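Local coordinates for solute-binding periplasmic protein of iron/siderophore ABC transporter (Yersinia pestis, PDB 6B2Y) that probably binds chelated iron in the periplasm and hands it to an ABC transporter for uptake into the cell, at residues A39-M44 with V49-K54; A45-T50 with Q151-G156; L78-G83 with L183-Q188; E221-A226 with I329-Y334. All blocks are in the same frame, centred on the assembly; numbering follows the deposited sequence.

Contact 1: residues A39-M44 with V49-K54; sequences ATVTDM and VTIPAK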
loop_
_atom_site.group_PDB
_atom_site.type_symbol
_atom_site.label_atom_id
_atom_site.label_comp_id
_atom_site.label_asym_id
_atom_site.label_seq_id
_atom_site.Cartn_x
_atom_site.Cartn_y
_atom_site.Cartn_z
ATOM N N ALA A 39 16.942 -14.945 -19.849
ATOM C CA ALA A 39 17.854 -14.753 -18.734
ATOM C C ALA A 39 17.866 -13.296 -18.293
ATOM O O ALA A 39 18.610 -12.942 -17.393
ATOM C CB ALA A 39 19.270 -15.212 -19.112
ATOM N N THR A 40 17.059 -12.447 -18.926
ATOM C CA THR A 40 16.909 -11.070 -18.479
ATOM C C THR A 40 15.465 -10.786 -18.081
ATOM O O THR A 40 14.547 -11.571 -18.350
ATOM C CB THR A 40 17.358 -10.072 -19.554
ATOM O OG1 THR A 40 16.386 -10.013 -20.615
ATOM C CG2 THR A 40 18.711 -10.473 -20.116
ATOM N N VAL A 41 15.282 -9.654 -17.396
ATOM C CA VAL A 41 13.973 -9.037 -17.216
ATOM C C VAL A 41 14.092 -7.570 -17.616
ATOM O O VAL A 41 15.157 -6.963 -17.505
ATOM C CB VAL A 41 13.431 -9.157 -15.764
ATOM C CG1 VAL A 41 13.325 -10.615 -15.323
ATOM C CG2 VAL A 41 14.279 -8.338 -14.778
ATOM N N THR A 42 13.006 -7.009 -18.125
ATOM C CA THR A 42 12.888 -5.565 -18.268
ATOM C C THR A 42 12.073 -5.076 -17.077
ATOM O O THR A 42 10.929 -5.511 -16.891
ATOM C CB THR A 42 12.214 -5.164 -19.581
ATOM O OG1 THR A 42 12.950 -5.695 -20.694
ATOM C CG2 THR A 42 12.162 -3.634 -19.695
ATOM N N ASP A 43 12.648 -4.187 -16.268
ATOM C CA ASP A 43 11.950 -3.839 -15.032
ATOM C C ASP A 43 11.074 -2.593 -15.226
ATOM O O ASP A 43 10.903 -2.081 -16.337
ATOM C CB ASP A 43 12.944 -3.699 -13.869
ATOM C CG ASP A 43 13.767 -2.409 -13.910
ATOM O OD1 ASP A 43 13.577 -1.573 -14.805
ATOM O OD2 ASP A 43 14.630 -2.252 -13.013
ATOM N N MET A 44 10.477 -2.113 -14.129
ATOM C CA MET A 44 9.509 -1.026 -14.265
ATOM C C MET A 44 10.174 0.311 -14.546
ATOM O O MET A 44 9.480 1.269 -14.908
ATOM C CB MET A 44 8.631 -0.932 -13.004
ATOM C CG MET A 44 7.782 -2.174 -12.803
ATOM S SD MET A 44 6.771 -2.533 -14.252
ATOM C CE MET A 44 5.810 -1.048 -14.317
ATOM N N VAL A 49 17.963 -6.310 -17.026
ATOM C CA VAL A 49 18.688 -6.875 -15.895
ATOM C C VAL A 49 18.836 -8.372 -16.113
ATOM O O VAL A 49 17.837 -9.066 -16.313
ATOM C CB VAL A 49 17.939 -6.604 -14.572
ATOM C CG1 VAL A 49 18.697 -7.155 -13.357
ATOM C CG2 VAL A 49 17.649 -5.112 -14.416
ATOM N N THR A 50 20.065 -8.880 -16.042
ATOM C CA THR A 50 20.258 -10.326 -16.098
ATOM C C THR A 50 19.936 -10.956 -14.743
ATOM O O THR A 50 20.386 -10.466 -13.698
ATOM C CB THR A 50 21.695 -10.667 -16.514
ATOM O OG1 THR A 50 21.915 -10.263 -17.868
ATOM C CG2 THR A 50 21.948 -12.173 -16.411
ATOM N N ILE A 51 19.173 -12.046 -14.769
ATOM C CA ILE A 51 18.668 -12.708 -13.573
ATOM C C ILE A 51 19.238 -14.120 -13.533
ATOM O O ILE A 51 19.172 -14.829 -14.539
ATOM C CB ILE A 51 17.129 -12.759 -13.553
ATOM C CG1 ILE A 51 16.558 -11.341 -13.572
ATOM C CG2 ILE A 51 16.610 -13.554 -12.351
ATOM C CD1 ILE A 51 17.072 -10.450 -12.474
ATOM N N PRO A 52 19.762 -14.585 -12.401
ATOM C CA PRO A 52 20.228 -15.975 -12.328
ATOM C C PRO A 52 19.065 -16.950 -12.399
ATOM O O PRO A 52 17.952 -16.664 -11.950
ATOM C CB PRO A 52 20.923 -16.042 -10.966
ATOM C CG PRO A 52 20.205 -14.987 -10.151
ATOM C CD PRO A 52 19.933 -13.877 -11.122
ATOM N N ALA A 53 19.341 -18.127 -12.965
ATOM C CA ALA A 53 18.298 -19.133 -13.136
ATOM C C ALA A 53 17.741 -19.629 -11.815
ATOM O O ALA A 53 16.609 -20.126 -11.775
ATOM C CB ALA A 53 18.839 -20.318 -13.941
ATOM N N LYS A 54 18.505 -19.504 -10.736
ATOM C CA LYS A 54 18.087 -19.919 -9.406
ATOM C C LYS A 54 18.120 -18.701 -8.496
ATOM O O LYS A 54 19.126 -17.981 -8.461
ATOM C CB LYS A 54 19.004 -21.014 -8.853
ATOM C CG LYS A 54 18.961 -22.335 -9.620
ATOM C CD LYS A 54 19.350 -23.494 -8.699
ATOM C CE LYS A 54 18.947 -24.840 -9.283
ATOM N NZ LYS A 54 17.497 -25.126 -9.079
#
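Strands 40-42 and 48-50 pair here as a two-stranded antiparallel beta hairpin at the N-terminal end of the modelled chain, laid against the outside of the first lobe. Three backbone hydrogen bonds give the evidence. V41 and V49 form a hydrogen-bonded pair, V41 N to V49 O at 2.8 Å and V49 N to V41 O at 2.9 Å. One pair further out, T40 and T50 are a non-hydrogen-bonded pair whose CA atoms stand 4.2 Å apart, and beyond them I51 N gives a nearly straight bond (172° at the hydrogen) to A39 O at 2.8 Å.

The two faces differ. T40 and T50 share the exposed one, where T40 CG2 meets T50 OG1 at 3.9 Å, a loose brush with no polar link. V41, V49 and I51 share the buried one. V41 CG1 lies beside its own backbone N (chi1 -58°) and reaches I51 CG1 at 3.7 Å, the two side chains crossing at about a right angle, while V41 CG2 comes to V49 CB at 4.1 Å. The valine thus uses a different methyl for its closest apolar contact with each partner.

This apolar face turns toward the parallel sheet: V41 and I51 both touch V160 of edge strand 159-162, V49 and I51 touch P158 just before it, and V41 also packs on L178 and K181 of helix 168-182.

Contact 2: residues A45-T50 with Q151-G156; sequences AGRTVT and QLEKAG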
loop_
_atom_site.group_PDB
_atom_site.type_symbol
_atom_site.label_atom_id
_atom_site.label_comp_id
_atom_site.label_asym_id
_atom_site.label_seq_id
_atom_site.Cartn_x
_atom_site.Cartn_y
_atom_site.Cartn_z
ATOM N N ALA A 45 11.495 0.393 -14.409
ATOM C CA ALA A 45 12.247 1.559 -14.856
ATOM C C ALA A 45 12.683 1.445 -16.315
ATOM O O ALA A 45 13.274 2.391 -16.854
ATOM C CB ALA A 45 13.473 1.754 -13.955
ATOM N N GLY A 46 12.394 0.323 -16.967
ATOM C CA GLY A 46 12.844 0.085 -18.322
ATOM C C GLY A 46 14.262 -0.420 -18.424
ATOM O O GLY A 46 14.786 -0.529 -19.540
ATOM N N ARG A 47 14.906 -0.709 -17.295
ATOM C CA ARG A 47 16.239 -1.295 -17.310
ATOM C C ARG A 47 16.175 -2.764 -17.692
ATOM O O ARG A 47 15.197 -3.466 -17.400
ATOM C CB ARG A 47 16.895 -1.154 -15.941
ATOM C CG ARG A 47 16.981 0.308 -15.475
ATOM C CD ARG A 47 17.118 0.421 -13.958
ATOM N NE ARG A 47 18.355 -0.161 -13.427
ATOM C CZ ARG A 47 18.423 -1.345 -12.826
ATOM N NH1 ARG A 47 17.331 -2.094 -12.682
ATOM N NH2 ARG A 47 19.585 -1.786 -12.362
ATOM N N THR A 48 17.239 -3.241 -18.331
ATOM C CA THR A 48 17.344 -4.651 -18.669
ATOM C C THR A 48 18.380 -5.275 -17.751
ATOM O O THR A 48 19.516 -4.795 -17.672
ATOM C CB THR A 48 17.680 -4.847 -20.153
ATOM O OG1 THR A 48 18.820 -4.058 -20.515
ATOM C CG2 THR A 48 16.507 -4.390 -20.993
ATOM N N VAL A 49 17.963 -6.310 -17.026
ATOM C CA VAL A 49 18.688 -6.875 -15.895
ATOM C C VAL A 49 18.836 -8.372 -16.113
ATOM O O VAL A 49 17.837 -9.066 -16.313
ATOM C CB VAL A 49 17.939 -6.604 -14.572
ATOM C CG1 VAL A 49 18.697 -7.155 -13.357
ATOM C CG2 VAL A 49 17.649 -5.112 -14.416
ATOM N N THR A 50 20.065 -8.880 -16.042
ATOM C CA THR A 50 20.258 -10.326 -16.098
ATOM C C THR A 50 19.936 -10.956 -14.743
ATOM O O THR A 50 20.386 -10.466 -13.698
ATOM C CB THR A 50 21.695 -10.667 -16.514
ATOM O OG1 THR A 50 21.915 -10.263 -17.868
ATOM C CG2 THR A 50 21.948 -12.173 -16.411
ATOM N N GLN A 151 25.700 0.773 -4.513
ATOM C CA GLN A 151 26.630 -0.221 -3.988
ATOM C C GLN A 151 26.383 -1.589 -4.631
ATOM O O GLN A 151 27.316 -2.249 -5.098
ATOM C CB GLN A 151 26.506 -0.278 -2.461
ATOM C CG GLN A 151 27.173 -1.458 -1.776
ATOM C CD GLN A 151 27.427 -1.181 -0.303
ATOM O OE1 GLN A 151 28.442 -0.592 0.064
ATOM N NE2 GLN A 151 26.493 -1.586 0.544
ATOM N N LEU A 152 25.117 -2.016 -4.694
ATOM C CA LEU A 152 24.797 -3.317 -5.265
ATOM C C LEU A 152 25.197 -3.408 -6.734
ATOM O O LEU A 152 25.688 -4.453 -7.185
ATOM C CB LEU A 152 23.299 -3.594 -5.098
ATOM C CG LEU A 152 22.768 -3.935 -3.711
ATOM C CD1 LEU A 152 21.287 -3.584 -3.541
ATOM C CD2 LEU A 152 23.030 -5.381 -3.341
ATOM N N GLU A 153 24.938 -2.353 -7.512
ATOM C CA GLU A 153 25.185 -2.395 -8.951
ATOM C C GLU A 153 26.660 -2.636 -9.257
ATOM O O GLU A 153 26.999 -3.423 -10.151
ATOM C CB GLU A 153 24.695 -1.100 -9.603
ATOM C CG GLU A 153 23.179 -1.032 -9.737
ATOM C CD GLU A 153 22.719 0.071 -10.665
ATOM O OE1 GLU A 153 22.339 -0.235 -11.815
ATOM O OE2 GLU A 153 22.744 1.247 -10.247
ATOM N N LYS A 154 27.556 -1.987 -8.511
ATOM C CA LYS A 154 28.982 -2.182 -8.755
ATOM C C LYS A 154 29.465 -3.529 -8.232
ATOM O O LYS A 154 30.453 -4.069 -8.747
ATOM C CB LYS A 154 29.794 -1.036 -8.150
ATOM C CG LYS A 154 30.023 0.108 -9.131
ATOM C CD LYS A 154 30.638 1.341 -8.476
ATOM C CE LYS A 154 32.158 1.259 -8.386
ATOM N NZ LYS A 154 32.726 2.472 -7.707
ATOM N N ALA A 155 28.791 -4.087 -7.223
ATOM C CA ALA A 155 29.100 -5.423 -6.722
ATOM C C ALA A 155 28.496 -6.534 -7.571
ATOM O O ALA A 155 28.656 -7.714 -7.229
ATOM C CB ALA A 155 28.619 -5.570 -5.277
ATOM N N GLY A 156 27.790 -6.192 -8.648
ATOM C CA GLY A 156 27.286 -7.177 -9.586
ATOM C C GLY A 156 25.983 -7.852 -9.213
ATOM O O GLY A 156 25.566 -8.773 -9.924
#
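The guanidinium of R47 meets E153 at its edge: E153 OE1 lies close to the guanidinium plane, 12° out of it, and takes a hydrogen bond from R47 NH2. The carboxylate is turned quite differently. Its plane stands 65° from that of the guanidinium, and NH2 approaches OE1 from above the carboxylate plane, so the two flat groups are not coplanar and the bond is a single one, with no second nitrogen joining in. R47 NH2 and E153 OE1 are 3.2 Å apart, a fairly long salt bridge, while R47 CZ remains 4.2 Å from OE1.

The side chains come from opposite directions. R47 starts from the turn that precedes strand 48-50 and points toward the helix; a bend at chi3 (64°) turns its end to present NH2. E153 sits in the last turn of helix 147-154; its CB does not point at R47, but the chain runs extended beyond CG and brings OE1 to the arginine. Just past it, G156 has positive phi and ends the helix in a Schellman motif, its N bonding back to E153 O at 3.2 Å.

The strongest polar partner of R47 is D43, whose OD2 forms a salt bridge with NH1. NH1 also donates to V159 O, and the side chain touches F161, which ties the arginine to edge strand 159-162 of the first-lobe sheet.

With D43 holding one terminal nitrogen and E153 the other, the positive charge is probably shared between two acidic residues. The bond to the exposed glutamate, single, long and met from above the carboxylate plane, is probably the weaker of the two ion pairs.

Contact 3: residues L78-G83 with L183-Q188; sequences LDRIVG and LHREQQ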
loop_
_atom_site.group_PDB
_atom_site.type_symbol
_atom_site.label_atom_id
_atom_site.label_comp_id
_atom_site.label_asym_id
_atom_site.label_seq_id
_atom_site.Cartn_x
_atom_site.Cartn_y
_atom_site.Cartn_z
ATOM N N LEU A 78 8.903 -16.277 4.325
ATOM C CA LEU A 78 10.172 -15.685 4.737
ATOM C C LEU A 78 11.383 -16.457 4.257
ATOM O O LEU A 78 12.512 -15.988 4.433
ATOM C CB LEU A 78 10.217 -15.563 6.266
ATOM C CG LEU A 78 9.102 -14.681 6.830
ATOM C CD1 LEU A 78 9.132 -14.627 8.341
ATOM C CD2 LEU A 78 9.178 -13.274 6.239
ATOM N N ASP A 79 11.166 -17.612 3.627
ATOM C CA ASP A 79 12.237 -18.564 3.344
ATOM C C ASP A 79 13.384 -17.961 2.529
ATOM O O ASP A 79 14.547 -18.342 2.716
ATOM C CB ASP A 79 11.632 -19.765 2.618
ATOM C CG ASP A 79 12.332 -21.054 2.926
ATOM O OD1 ASP A 79 11.841 -21.785 3.817
ATOM O OD2 ASP A 79 13.343 -21.352 2.248
ATOM N N ARG A 80 13.090 -17.052 1.595
ATOM C CA ARG A 80 14.115 -16.540 0.695
ATOM C C ARG A 80 14.536 -15.111 1.005
ATOM O O ARG A 80 15.314 -14.538 0.244
ATOM C CB ARG A 80 13.649 -16.611 -0.762
ATOM C CG ARG A 80 13.322 -17.995 -1.237
ATOM C CD ARG A 80 13.289 -18.042 -2.759
ATOM N NE ARG A 80 12.021 -17.532 -3.275
ATOM C CZ ARG A 80 11.786 -17.308 -4.565
ATOM N NH1 ARG A 80 12.744 -17.527 -5.457
ATOM N NH2 ARG A 80 10.597 -16.846 -4.948
ATOM N N ILE A 81 14.036 -14.518 2.085
ATOM C CA ILE A 81 14.407 -13.157 2.465
ATOM C C ILE A 81 15.678 -13.210 3.303
ATOM O O ILE A 81 15.649 -13.673 4.444
ATOM C CB ILE A 81 13.290 -12.456 3.245
ATOM C CG1 ILE A 81 11.966 -12.567 2.499
ATOM C CG2 ILE A 81 13.678 -11.010 3.484
ATOM C CD1 ILE A 81 12.036 -12.091 1.083
ATOM N N VAL A 82 16.787 -12.694 2.762
ATOM C CA VAL A 82 18.047 -12.687 3.509
ATOM C C VAL A 82 18.387 -11.318 4.078
ATOM O O VAL A 82 19.450 -11.157 4.701
ATOM C CB VAL A 82 19.209 -13.211 2.642
ATOM C CG1 VAL A 82 18.896 -14.624 2.174
ATOM C CG2 VAL A 82 19.462 -12.285 1.474
ATOM N N GLY A 83 17.514 -10.330 3.898
ATOM C CA GLY A 83 17.719 -9.006 4.455
ATOM C C GLY A 83 16.627 -8.069 3.991
ATOM O O GLY A 83 16.127 -8.218 2.871
ATOM N N LEU A 183 11.659 -13.690 -9.776
ATOM C CA LEU A 183 11.780 -14.571 -8.621
ATOM C C LEU A 183 11.370 -16.000 -8.936
ATOM O O LEU A 183 11.265 -16.816 -8.014
ATOM C CB LEU A 183 10.951 -14.036 -7.460
ATOM C CG LEU A 183 11.288 -12.590 -7.103
ATOM C CD1 LEU A 183 10.401 -12.073 -6.005
ATOM C CD2 LEU A 183 12.766 -12.512 -6.703
ATOM N N HIS A 184 11.109 -16.301 -10.212
ATOM C CA HIS A 184 10.789 -17.649 -10.670
ATOM C C HIS A 184 9.542 -18.193 -9.970
ATOM O O HIS A 184 9.500 -19.332 -9.509
ATOM C CB HIS A 184 11.999 -18.569 -10.496
ATOM C CG HIS A 184 13.207 -18.082 -11.218
ATOM N ND1 HIS A 184 13.262 -17.990 -12.595
ATOM C CD2 HIS A 184 14.401 -17.636 -10.764
ATOM C CE1 HIS A 184 14.442 -17.520 -12.955
ATOM N NE2 HIS A 184 15.147 -17.285 -11.863
ATOM N N ARG A 185 8.506 -17.363 -9.913
ATOM C CA ARG A 185 7.184 -17.752 -9.422
ATOM C C ARG A 185 6.101 -17.272 -10.391
ATOM O O ARG A 185 5.126 -16.623 -10.004
ATOM C CB ARG A 185 6.942 -17.199 -8.022
ATOM C CG ARG A 185 7.943 -17.694 -6.985
ATOM C CD ARG A 185 7.660 -19.146 -6.617
ATOM N NE ARG A 185 8.463 -19.578 -5.472
ATOM C CZ ARG A 185 9.730 -19.979 -5.557
ATOM N NH1 ARG A 185 10.338 -19.991 -6.728
ATOM N NH2 ARG A 185 10.392 -20.357 -4.465
ATOM N N GLU A 186 6.258 -17.616 -11.668
ATOM C CA GLU A 186 5.388 -17.054 -12.704
ATOM C C GLU A 186 3.929 -17.472 -12.525
ATOM O O GLU A 186 3.013 -16.681 -12.782
ATOM C CB GLU A 186 5.891 -17.473 -14.086
ATOM C CG GLU A 186 7.172 -16.785 -14.507
ATOM C CD GLU A 186 8.432 -17.562 -14.162
ATOM O OE1 GLU A 186 9.461 -17.267 -14.802
ATOM O OE2 GLU A 186 8.404 -18.455 -13.263
ATOM N N GLN A 187 3.687 -18.727 -12.128
ATOM C CA GLN A 187 2.312 -19.193 -11.980
ATOM C C GLN A 187 1.612 -18.471 -10.842
ATOM O O GLN A 187 0.440 -18.088 -10.962
ATOM C CB GLN A 187 2.291 -20.708 -11.748
ATOM C CG GLN A 187 0.891 -21.312 -11.826
ATOM C CD GLN A 187 0.211 -21.028 -13.156
ATOM O OE1 GLN A 187 0.578 -21.594 -14.187
ATOM N NE2 GLN A 187 -0.785 -20.144 -13.139
ATOM N N GLN A 188 2.323 -18.265 -9.725
ATOM C CA GLN A 188 1.768 -17.499 -8.622
ATOM C C GLN A 188 1.454 -16.069 -9.051
ATOM O O GLN A 188 0.407 -15.528 -8.692
ATOM C CB GLN A 188 2.736 -17.508 -7.439
ATOM C CG GLN A 188 2.822 -18.855 -6.685
ATOM C CD GLN A 188 3.679 -19.898 -7.403
ATOM O OE1 GLN A 188 4.354 -19.608 -8.397
ATOM N NE2 GLN A 188 3.649 -21.132 -6.893
#
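R80 grips the backbone carbonyl of L183 end-on with both terminal nitrogens, R80 NH1 to L183 O at 3.0 Å and R80 NH2 to the same L183 O at 3.1 Å. The oxygen lies within 2° of the guanidinium plane, so the bonds form at its edge, and neither is quite straight because the pair converges on one acceptor. L183 is a buried residue, the first past helix 168-182, so R80 puts two donors on a carbonyl at the C-terminal end of that helix. Outside the pair, NH2 also forms a salt bridge with E73 OE2, and NH1 a hydrogen bond with V55 O.

One face of the same guanidinium carries that of R185. The planes are 2° apart and the centres 3.5 Å apart, with R185 NH2 over the centre of R80 and R80 NH2 over the centre of R185. Two cations in an offset stack need compensation, which E73 probably provides, its bond to R80 being joined by a long, weak ion pair with R185 NE. At its own edge R185 NH1 donates to H184 O at 3.0 Å, which helps fix the rotation of the group.

The elements joined are the type I turn L78-I81, leading into strand 81-85 of the first-lobe sheet, and the short link between helices 168-182 and 186-207. R185 occupies the N-cap position of the second, which runs on to the other lobe's sheet, as the long connecting helix does in class III periplasmic binding proteins.

The bend at chi2 (-74°) turns the R185 guanidinium over that of R80, while R185 CG itself comes to 3.5 Å from R80 NH2. L183 CB approaches R80 NH2 to 3.8 Å, and the leucine's side chain packs on I58 of strand 58-60 and on I132 and I134 of strand 132-136.

Contact 4: residues E221-A226 with I329-Y334; sequences ELRAGA and IWHNYY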
loop_
_atom_site.group_PDB
_atom_site.type_symbol
_atom_site.label_atom_id
_atom_site.label_comp_id
_atom_site.label_asym_id
_atom_site.label_seq_id
_atom_site.Cartn_x
_atom_site.Cartn_y
_atom_site.Cartn_z
ATOM N N GLU A 221 -6.710 12.671 2.646
ATOM C CA GLU A 221 -5.607 13.199 3.435
ATOM C C GLU A 221 -4.738 12.018 3.845
ATOM O O GLU A 221 -5.114 11.238 4.723
ATOM C CB GLU A 221 -6.116 13.967 4.654
ATOM C CG GLU A 221 -5.012 14.745 5.322
ATOM C CD GLU A 221 -5.444 15.392 6.615
ATOM O OE1 GLU A 221 -4.562 15.905 7.327
ATOM O OE2 GLU A 221 -6.656 15.383 6.911
ATOM N N LEU A 222 -3.588 11.871 3.187
ATOM C CA LEU A 222 -2.680 10.777 3.511
ATOM C C LEU A 222 -1.950 11.041 4.830
ATOM O O LEU A 222 -1.465 12.144 5.083
ATOM C CB LEU A 222 -1.670 10.581 2.385
ATOM C CG LEU A 222 -2.301 10.191 1.052
ATOM C CD1 LEU A 222 -1.258 10.253 -0.082
ATOM C CD2 LEU A 222 -2.905 8.791 1.154
ATOM N N ARG A 223 -1.841 9.994 5.646
ATOM C CA ARG A 223 -1.227 10.100 6.973
ATOM C C ARG A 223 -1.811 11.268 7.752
ATOM O O ARG A 223 -1.087 12.074 8.339
ATOM C CB ARG A 223 0.288 10.185 6.870
ATOM C CG ARG A 223 0.883 9.101 5.979
ATOM C CD ARG A 223 2.372 9.297 5.747
ATOM N NE ARG A 223 2.665 10.602 5.163
ATOM C CZ ARG A 223 3.449 11.507 5.742
ATOM N NH1 ARG A 223 3.673 12.674 5.148
ATOM N NH2 ARG A 223 4.012 11.242 6.918
ATOM N N ALA A 224 -3.139 11.375 7.713
ATOM C CA ALA A 224 -3.856 12.493 8.307
ATOM C C ALA A 224 -3.477 12.680 9.768
ATOM O O ALA A 224 -3.472 11.721 10.547
ATOM C CB ALA A 224 -5.355 12.258 8.187
ATOM N N GLY A 225 -3.173 13.923 10.126
ATOM C CA GLY A 225 -2.911 14.287 11.502
ATOM C C GLY A 225 -1.550 13.891 12.018
ATOM O O GLY A 225 -1.247 14.174 13.180
ATOM N N ALA A 226 -0.714 13.266 11.190
ATOM C CA ALA A 226 0.575 12.778 11.659
ATOM C C ALA A 226 1.658 13.849 11.605
ATOM O O ALA A 226 2.482 13.938 12.522
ATOM C CB ALA A 226 1.001 11.556 10.836
ATOM N N ILE A 329 -8.805 4.799 5.599
ATOM C CA ILE A 329 -8.220 3.691 4.857
ATOM C C ILE A 329 -6.801 3.444 5.362
ATOM O O ILE A 329 -6.090 4.379 5.743
ATOM C CB ILE A 329 -8.218 3.985 3.334
ATOM C CG1 ILE A 329 -7.798 2.742 2.556
ATOM C CG2 ILE A 329 -7.306 5.185 3.022
ATOM C CD1 ILE A 329 -8.840 1.636 2.558
ATOM N N TRP A 330 -6.383 2.176 5.342
ATOM C CA TRP A 330 -5.026 1.811 5.763
ATOM C C TRP A 330 -3.993 2.408 4.816
ATOM O O TRP A 330 -4.059 2.208 3.599
ATOM C CB TRP A 330 -4.897 0.292 5.795
ATOM C CG TRP A 330 -3.662 -0.292 6.429
ATOM C CD1 TRP A 330 -3.211 -0.090 7.707
ATOM C CD2 TRP A 330 -2.770 -1.241 5.834
ATOM N NE1 TRP A 330 -2.076 -0.844 7.939
ATOM C CE2 TRP A 330 -1.786 -1.561 6.806
ATOM C CE3 TRP A 330 -2.705 -1.859 4.573
ATOM C CZ2 TRP A 330 -0.752 -2.456 6.556
ATOM C CZ3 TRP A 330 -1.672 -2.753 4.322
ATOM C CH2 TRP A 330 -0.705 -3.038 5.306
ATOM N N HIS A 331 -3.021 3.126 5.381
ATOM C CA HIS A 331 -2.135 3.915 4.541
ATOM C C HIS A 331 -1.250 3.047 3.662
ATOM O O HIS A 331 -0.936 3.439 2.529
ATOM C CB HIS A 331 -1.262 4.831 5.381
ATOM C CG HIS A 331 -0.305 5.621 4.555
ATOM N ND1 HIS A 331 -0.718 6.650 3.734
ATOM C CD2 HIS A 331 1.032 5.499 4.372
ATOM C CE1 HIS A 331 0.329 7.133 3.089
ATOM N NE2 HIS A 331 1.404 6.461 3.470
ATOM N N ASN A 332 -0.856 1.869 4.144
ATOM C CA ASN A 332 0.097 1.074 3.378
ATOM C C ASN A 332 -0.472 0.547 2.072
ATOM O O ASN A 332 0.315 0.071 1.238
ATOM C CB ASN A 332 0.625 -0.070 4.236
ATOM C CG ASN A 332 1.566 0.421 5.317
ATOM O OD1 ASN A 332 2.436 1.252 5.065
ATOM N ND2 ASN A 332 1.382 -0.082 6.537
ATOM N N TYR A 333 -1.791 0.645 1.847
ATOM C CA TYR A 333 -2.313 0.388 0.509
ATOM C C TYR A 333 -1.789 1.405 -0.510
ATOM O O TYR A 333 -1.997 1.219 -1.724
ATOM C CB TYR A 333 -3.857 0.383 0.503
ATOM C CG TYR A 333 -4.490 -0.790 1.257
ATOM C CD1 TYR A 333 -4.037 -2.093 1.093
ATOM C CD2 TYR A 333 -5.560 -0.576 2.126
ATOM C CE1 TYR A 333 -4.630 -3.155 1.792
ATOM C CE2 TYR A 333 -6.145 -1.619 2.821
ATOM C CZ TYR A 333 -5.678 -2.898 2.663
ATOM O OH TYR A 333 -6.286 -3.922 3.371
ATOM N N TYR A 334 -1.116 2.472 -0.061
ATOM C CA TYR A 334 -0.554 3.430 -1.006
ATOM C C TYR A 334 0.676 2.886 -1.724
ATOM O O TYR A 334 1.157 3.519 -2.670
ATOM C CB TYR A 334 -0.241 4.750 -0.272
ATOM C CG TYR A 334 1.121 4.824 0.382
ATOM C CD1 TYR A 334 1.986 5.882 0.111
ATOM C CD2 TYR A 334 1.550 3.838 1.260
ATOM C CE1 TYR A 334 3.239 5.943 0.697
ATOM C CE2 TYR A 334 2.787 3.897 1.850
ATOM C CZ TYR A 334 3.627 4.951 1.568
ATOM O OH TYR A 334 4.872 5.011 2.161
#
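R223 lays its aliphatic stem over the imidazole of H331 in a CH-pi contact, R223 CG standing 3.6 Å from the ring centroid and only 12° off the ring normal. The place is the second lobe of the bilobed periplasmic binding protein fold, where a type II turn, E221-A224, at the end of strand 217-221 meets a 3-10 segment after strand 326-330, two strands separated in the sheet by 275-280.

CG sits almost centrally, nearest H331 CE1 at 3.5 Å, and R223 CD continues over the rim toward H331 NE2 at 3.8 Å. A bend at chi3 then carries the guanidinium away: its plane makes 61° with the ring, so this is methylene packing and not a stacked cation-pi pair, and R223 NE stays 4.6 Å from H331 NE2. L222 comes to the ring's edge, L222 CD2 lying 4.0 Å from H331 ND1, with the two side chains crossing at about a right angle.

H331 presents its ring to both residues because its CG stands anti to the backbone N (chi1 178°). The next residue, N332, uses OD1 to accept from R64 NH1, and R64 follows strand 58-60 of the other lobe, which is consistent with a place beside the interlobe cleft, where members of this family bind their ligands. S279 OG of strand 275-280 is hydrogen-bonded to both H331 ND1 and R223 N and so helps orient ring and turn.

Contacts 1 and 2 are continuous, their centres about 10 Å apart: both use strand 48-50 and share V49 and T50, and T42 OG1 packs on T48 CG2 at 3.8 Å. Contact 3 joins this cluster through a probable hydrogen bond between P52 O of contact 1 and H184 NE2 at 2.9 Å, the two centres about 14 Å apart. Contacts 2 and 3 alternate along the chain but do not touch, nearest atoms being about 8 Å apart. Contact 4 stands alone on the second lobe, its centre about 28 to 33 Å from those of the other three; it probably borders the interlobe cleft, whereas contacts 1 and 2 lie about 25 Å from the chain's centre.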